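Local coordinates for protein putative DD-carboxypeptidase TP_0574 (PDB 1O75) that is a penicillin-binding lipoprotein of Treponema pallidum with zinc-dependent carboxypeptidase activity on synthetic depsipeptides, and possibly trims peptidoglycan as a D,D-carboxypeptidase, at residues T8-T14 against K156-V162; F111-E116 against H245-D250. The protein carries 2 engineered substitutions. The contacts are given in a common frame with arbitrary orientation. Numbering follows the deposited sequence.

Interaction 1 of 2, residues T8-T14 against K156-V162. Engineered in segment 8-14: S9 (natural residue His).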
# COMPACT_ATOMS: atom_id res chain seq x y z
N THR B 8 3.79 6.26 47.20
CA THR B 8 3.53 6.68 45.83
C THR B 8 2.90 5.51 45.08
O THR B 8 3.42 4.40 45.14
CB THR B 8 4.85 7.06 45.10
OG1 THR B 8 5.42 8.23 45.71
CG2 THR B 8 4.60 7.34 43.62
N SER B 9 1.79 5.76 44.39
CA SER B 9 1.13 4.70 43.62
C SER B 9 1.45 4.84 42.13
O SER B 9 1.62 5.94 41.61
CB SER B 9 -0.38 4.73 43.85
OG SER B 9 -0.89 6.04 43.70
N TYR B 10 1.52 3.70 41.45
CA TYR B 10 1.86 3.66 40.04
C TYR B 10 0.77 3.03 39.17
O TYR B 10 0.15 2.05 39.56
CB TYR B 10 3.16 2.89 39.84
CG TYR B 10 4.34 3.51 40.57
CD1 TYR B 10 4.61 3.20 41.90
CD2 TYR B 10 5.18 4.41 39.92
CE1 TYR B 10 5.70 3.77 42.57
CE2 TYR B 10 6.26 4.99 40.57
CZ TYR B 10 6.52 4.66 41.89
OH TYR B 10 7.59 5.23 42.52
N GLY B 11 0.54 3.62 38.00
CA GLY B 11 -0.47 3.11 37.10
C GLY B 11 -0.63 3.97 35.85
O GLY B 11 0.31 4.68 35.45
N TYR B 12 -1.81 3.91 35.25
CA TYR B 12 -2.11 4.67 34.05
C TYR B 12 -3.16 5.72 34.34
O TYR B 12 -4.06 5.51 35.16
CB TYR B 12 -2.61 3.75 32.94
CG TYR B 12 -1.51 2.90 32.33
CD1 TYR B 12 -0.49 3.49 31.58
CD2 TYR B 12 -1.49 1.51 32.50
CE1 TYR B 12 0.53 2.72 31.03
CE2 TYR B 12 -0.47 0.73 31.95
CZ TYR B 12 0.54 1.34 31.22
OH TYR B 12 1.56 0.59 30.69
N ALA B 13 -3.05 6.84 33.64
CA ALA B 13 -3.99 7.93 33.79
C ALA B 13 -4.30 8.51 32.42
O ALA B 13 -3.49 8.40 31.49
CB ALA B 13 -3.41 9.02 34.70
N THR B 14 -5.45 9.14 32.29
CA THR B 14 -5.88 9.72 31.04
C THR B 14 -5.56 11.20 31.05
O THR B 14 -6.07 11.94 31.89
CB THR B 14 -7.40 9.51 30.85
OG1 THR B 14 -7.65 8.10 30.71
CG2 THR B 14 -7.91 10.23 29.61
N LYS B 156 -5.45 7.83 26.66
CA LYS B 156 -6.10 7.13 27.78
C LYS B 156 -5.12 6.51 28.75
O LYS B 156 -5.39 6.49 29.95
CB LYS B 156 -7.06 6.04 27.26
CG LYS B 156 -8.29 6.57 26.55
CD LYS B 156 -9.32 5.44 26.29
CE LYS B 156 -8.77 4.38 25.38
NZ LYS B 156 -9.70 3.20 25.18
N PHE B 157 -3.99 6.02 28.25
CA PHE B 157 -3.00 5.35 29.08
C PHE B 157 -1.59 5.98 29.15
O PHE B 157 -0.68 5.63 28.39
CB PHE B 157 -2.88 3.88 28.64
CG PHE B 157 -4.20 3.18 28.49
CD1 PHE B 157 -5.01 2.93 29.59
CD2 PHE B 157 -4.67 2.83 27.22
CE1 PHE B 157 -6.28 2.32 29.45
CE2 PHE B 157 -5.94 2.23 27.06
CZ PHE B 157 -6.74 1.98 28.17
N VAL B 158 -1.41 6.90 30.09
CA VAL B 158 -0.13 7.54 30.31
C VAL B 158 0.43 6.96 31.62
O VAL B 158 -0.23 7.05 32.65
CB VAL B 158 -0.29 9.07 30.48
CG1 VAL B 158 1.07 9.70 30.81
CG2 VAL B 158 -0.89 9.68 29.20
N PRO B 159 1.64 6.38 31.60
CA PRO B 159 2.18 5.83 32.85
C PRO B 159 2.53 6.96 33.82
O PRO B 159 3.29 7.88 33.50
CB PRO B 159 3.40 5.04 32.39
CG PRO B 159 3.87 5.81 31.18
CD PRO B 159 2.57 6.16 30.48
N VAL B 160 1.94 6.90 35.02
CA VAL B 160 2.20 7.94 36.01
C VAL B 160 2.56 7.44 37.41
O VAL B 160 2.32 6.27 37.77
CB VAL B 160 0.98 8.90 36.15
CG1 VAL B 160 0.79 9.70 34.87
CG2 VAL B 160 -0.29 8.10 36.49
N ALA B 161 3.16 8.35 38.18
CA ALA B 161 3.53 8.12 39.58
C ALA B 161 2.69 9.16 40.28
O ALA B 161 2.79 10.35 39.97
CB ALA B 161 5.01 8.39 39.81
N VAL B 162 1.84 8.72 41.21
CA VAL B 162 0.94 9.62 41.92
C VAL B 162 1.22 9.64 43.42
O VAL B 162 1.17 8.60 44.08
CB VAL B 162 -0.54 9.19 41.71
CG1 VAL B 162 -1.49 10.12 42.47
CG2 VAL B 162 -0.88 9.20 40.22

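Interaction 2 of 2, residues F111-E116 against H245-D250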
# COMPACT_ATOMS: atom_id res chain seq x y z
N PHE B 111 -8.03 -3.04 23.63
CA PHE B 111 -7.36 -4.00 22.77
C PHE B 111 -6.93 -5.25 23.51
O PHE B 111 -6.29 -5.17 24.56
CB PHE B 111 -6.12 -3.36 22.13
CG PHE B 111 -5.29 -4.32 21.34
CD1 PHE B 111 -5.74 -4.81 20.11
CD2 PHE B 111 -4.07 -4.77 21.84
CE1 PHE B 111 -4.99 -5.74 19.39
CE2 PHE B 111 -3.31 -5.70 21.14
CZ PHE B 111 -3.77 -6.19 19.91
N GLN B 112 -7.27 -6.41 22.96
CA GLN B 112 -6.90 -7.70 23.57
C GLN B 112 -5.77 -8.37 22.79
O GLN B 112 -4.75 -8.72 23.37
CB GLN B 112 -8.11 -8.66 23.64
CG GLN B 112 -9.26 -8.19 24.53
CD GLN B 112 -8.80 -7.76 25.93
OE1 GLN B 112 -8.89 -6.58 26.29
NE2 GLN B 112 -8.31 -8.72 26.71
N ASP B 113 -5.94 -8.54 21.48
CA ASP B 113 -4.89 -9.16 20.68
C ASP B 113 -5.23 -9.23 19.20
O ASP B 113 -6.36 -8.93 18.78
CB ASP B 113 -4.63 -10.58 21.20
CG ASP B 113 -5.91 -11.42 21.28
OD1 ASP B 113 -6.42 -11.82 20.21
OD2 ASP B 113 -6.42 -11.65 22.40
N LEU B 114 -4.25 -9.62 18.39
CA LEU B 114 -4.49 -9.77 16.96
C LEU B 114 -4.81 -11.26 16.76
O LEU B 114 -3.98 -12.10 17.07
CB LEU B 114 -3.26 -9.39 16.14
CG LEU B 114 -3.47 -9.51 14.63
CD1 LEU B 114 -4.46 -8.45 14.16
CD2 LEU B 114 -2.15 -9.35 13.92
N GLY B 115 -6.00 -11.56 16.25
CA GLY B 115 -6.38 -12.94 16.02
C GLY B 115 -5.54 -13.60 14.93
O GLY B 115 -4.91 -12.91 14.12
N GLU B 116 -5.52 -14.93 14.92
CA GLU B 116 -4.76 -15.70 13.92
C GLU B 116 -5.25 -15.36 12.53
O GLU B 116 -4.50 -15.43 11.55
CB GLU B 116 -4.94 -17.20 14.16
CG GLU B 116 -4.29 -17.71 15.44
CD GLU B 116 -2.77 -17.76 15.34
OE1 GLU B 116 -2.26 -18.55 14.51
OE2 GLU B 116 -2.09 -17.02 16.08
N HIS B 245 3.02 -9.27 11.73
CA HIS B 245 1.86 -8.37 11.77
C HIS B 245 1.47 -8.20 13.24
O HIS B 245 1.18 -7.09 13.70
CB HIS B 245 0.69 -9.00 10.97
CG HIS B 245 -0.48 -8.08 10.74
ND1 HIS B 245 -1.72 -8.54 10.34
CD2 HIS B 245 -0.59 -6.73 10.80
CE1 HIS B 245 -2.54 -7.52 10.18
NE2 HIS B 245 -1.88 -6.41 10.45
N ARG B 246 1.51 -9.30 13.99
CA ARG B 246 1.15 -9.23 15.40
C ARG B 246 2.09 -8.33 16.21
O ARG B 246 1.65 -7.57 17.07
CB ARG B 246 1.12 -10.63 16.00
CG ARG B 246 0.99 -10.64 17.52
CD ARG B 246 0.11 -11.79 17.97
NE ARG B 246 0.41 -13.00 17.21
CZ ARG B 246 -0.43 -14.02 17.07
NH1 ARG B 246 -1.63 -13.99 17.64
NH2 ARG B 246 -0.07 -15.06 16.32
N GLU B 247 3.39 -8.41 15.95
CA GLU B 247 4.32 -7.56 16.69
C GLU B 247 4.10 -6.07 16.37
O GLU B 247 4.21 -5.23 17.25
CB GLU B 247 5.78 -7.98 16.41
CG GLU B 247 6.15 -9.34 17.06
CD GLU B 247 7.47 -9.89 16.56
OE1 GLU B 247 7.83 -9.63 15.39
OE2 GLU B 247 8.15 -10.60 17.32
N PHE B 248 3.79 -5.75 15.13
CA PHE B 248 3.55 -4.35 14.78
C PHE B 248 2.27 -3.86 15.41
O PHE B 248 2.20 -2.76 15.95
CB PHE B 248 3.47 -4.17 13.27
CG PHE B 248 3.14 -2.76 12.85
CD1 PHE B 248 4.04 -1.72 13.11
CD2 PHE B 248 1.93 -2.47 12.24
CE1 PHE B 248 3.73 -0.40 12.75
CE2 PHE B 248 1.61 -1.17 11.88
CZ PHE B 248 2.50 -0.13 12.13
N ILE B 249 1.23 -4.69 15.36
CA ILE B 249 -0.03 -4.28 15.96
C ILE B 249 0.12 -4.03 17.47
O ILE B 249 -0.45 -3.08 18.01
CB ILE B 249 -1.12 -5.34 15.67
CG1 ILE B 249 -1.48 -5.26 14.19
CG2 ILE B 249 -2.36 -5.10 16.52
CD1 ILE B 249 -1.99 -3.90 13.76
N ASP B 250 0.87 -4.89 18.16
CA ASP B 250 1.05 -4.70 19.60
C ASP B 250 1.70 -3.33 19.83
O ASP B 250 1.39 -2.63 20.79
CB ASP B 250 1.96 -5.79 20.20
CG ASP B 250 1.23 -7.12 20.39
OD1 ASP B 250 -0.02 -7.14 20.46
OD2 ASP B 250 1.91 -8.17 20.49
O HOH W 1 -1.75 -9.79 19.86

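Interaction 1 of 2, residues T8-T14 against K156-V162
Backbone hydrogen bonds dominate this contact, in which strand 8-14 runs antiparallel to strand 157-162. Three hydrogen-bonded pairs each close with two bonds: S9 N to V162 O at 2.9 Å and V162 N to S9 O at 2.8 Å; G11 N to V160 O at 3.2 Å and V160 N to G11 O at 2.8 Å; A13 N to V158 O at 3.0 Å and V158 N to A13 O at 2.9 Å. Between them lie the non-hydrogen-bonded pairs Y10 with A161 and Y12 with P159. P159, which has no amide hydrogen, thus costs no bond to strand 8-14. Here CA-H...O contacts add to the pairing, the shortest from Y12 CA to V158 O at 3.3 Å.

Side-chain hydrogen bonds are few. T14 OG1 donates to K156 O at 2.9 Å, just beyond the last paired residues, where the chain turns a corner at K156, whose NZ reaches S108. The engineered S9 adds a weak bond from OG to V162 O at 3.3 Å.

Apolar contacts divide between the two faces. On one, Y10 CE2 packs on A161 CB (3.7 Å) and Y12 CE1 meets P159 CB (3.9 Å); F157 CB lies beside the Y12 ring, 3.8 Å from Y12 CD1. On the other, A13 CB touches V160 CG2 at 3.7 Å.

The backbone carbonyl of P159 accepts a hydrogen bond from K190, and Y10 and Y12 bond to D179 and V177. Strand 8-16 thus lies between strands 143-163 and 177-178, antiparallel to both, in the mixed sheet of the Tp47 domain a region.

Interaction 2 of 2, residues F111-E116 against H245-D250
A single water ties the end of a strand to a helix across this junction: it accepts from L114 N at 2.9 Å and donates to D250 OD1 at 3.2 Å. Strand 111-114 and helix 245-250 run nearly antiparallel, at 160°, with their axes 8.4 Å apart, so side chains fill the space between the backbones.

L114 is the central apolar element. Its CD2 sits over the H245 ring in a CH-pi contact, 4.0 Å from the ring centroid, and lies 4.2 Å from I249 CG1. One turn along the helix from H245, I249 also receives F111, with F111 CZ 3.8 Å from I249 CG2.

At the loop following the strand, E116 and R246 form a salt bridge, its main bond running from R246 NH2 to E116 OE2 at 2.8 Å; a weak second bond joins R246 NH1 to the same oxygen at 3.4 Å. H245 ND1 bonds E242 of the second subunit, which also packs on L114, placing this end of the contact at the crystal dimer interface. An apolar centre of F111, L114 and I249, supplemented by one water bridge and one exposed salt bridge, implies that this junction between the domain a and domain C regions rests on mixed chemistry.

How the interactions relate
Both interactions attach to the same mixed, curved sheet, but in different ways: interaction 1 pairs two of its strands, whereas interaction 2 sets a helix from domain C against the end of another. Their centres lie 24 Å apart and their nearest atoms about 7 Å, without touching. K156 links their neighbourhoods, since its NZ bonds S108 on strand 101-114, the strand that continues into 111-116. Along the sequence the segments alternate, so the chain returns to the sheet before supplying the helix. Interaction 2 lies near a bound ligand: the H245 side chain is about 6 Å from a sulfated glucose, too far to touch it; R88 and K287 are among the residues lining the glycan pocket.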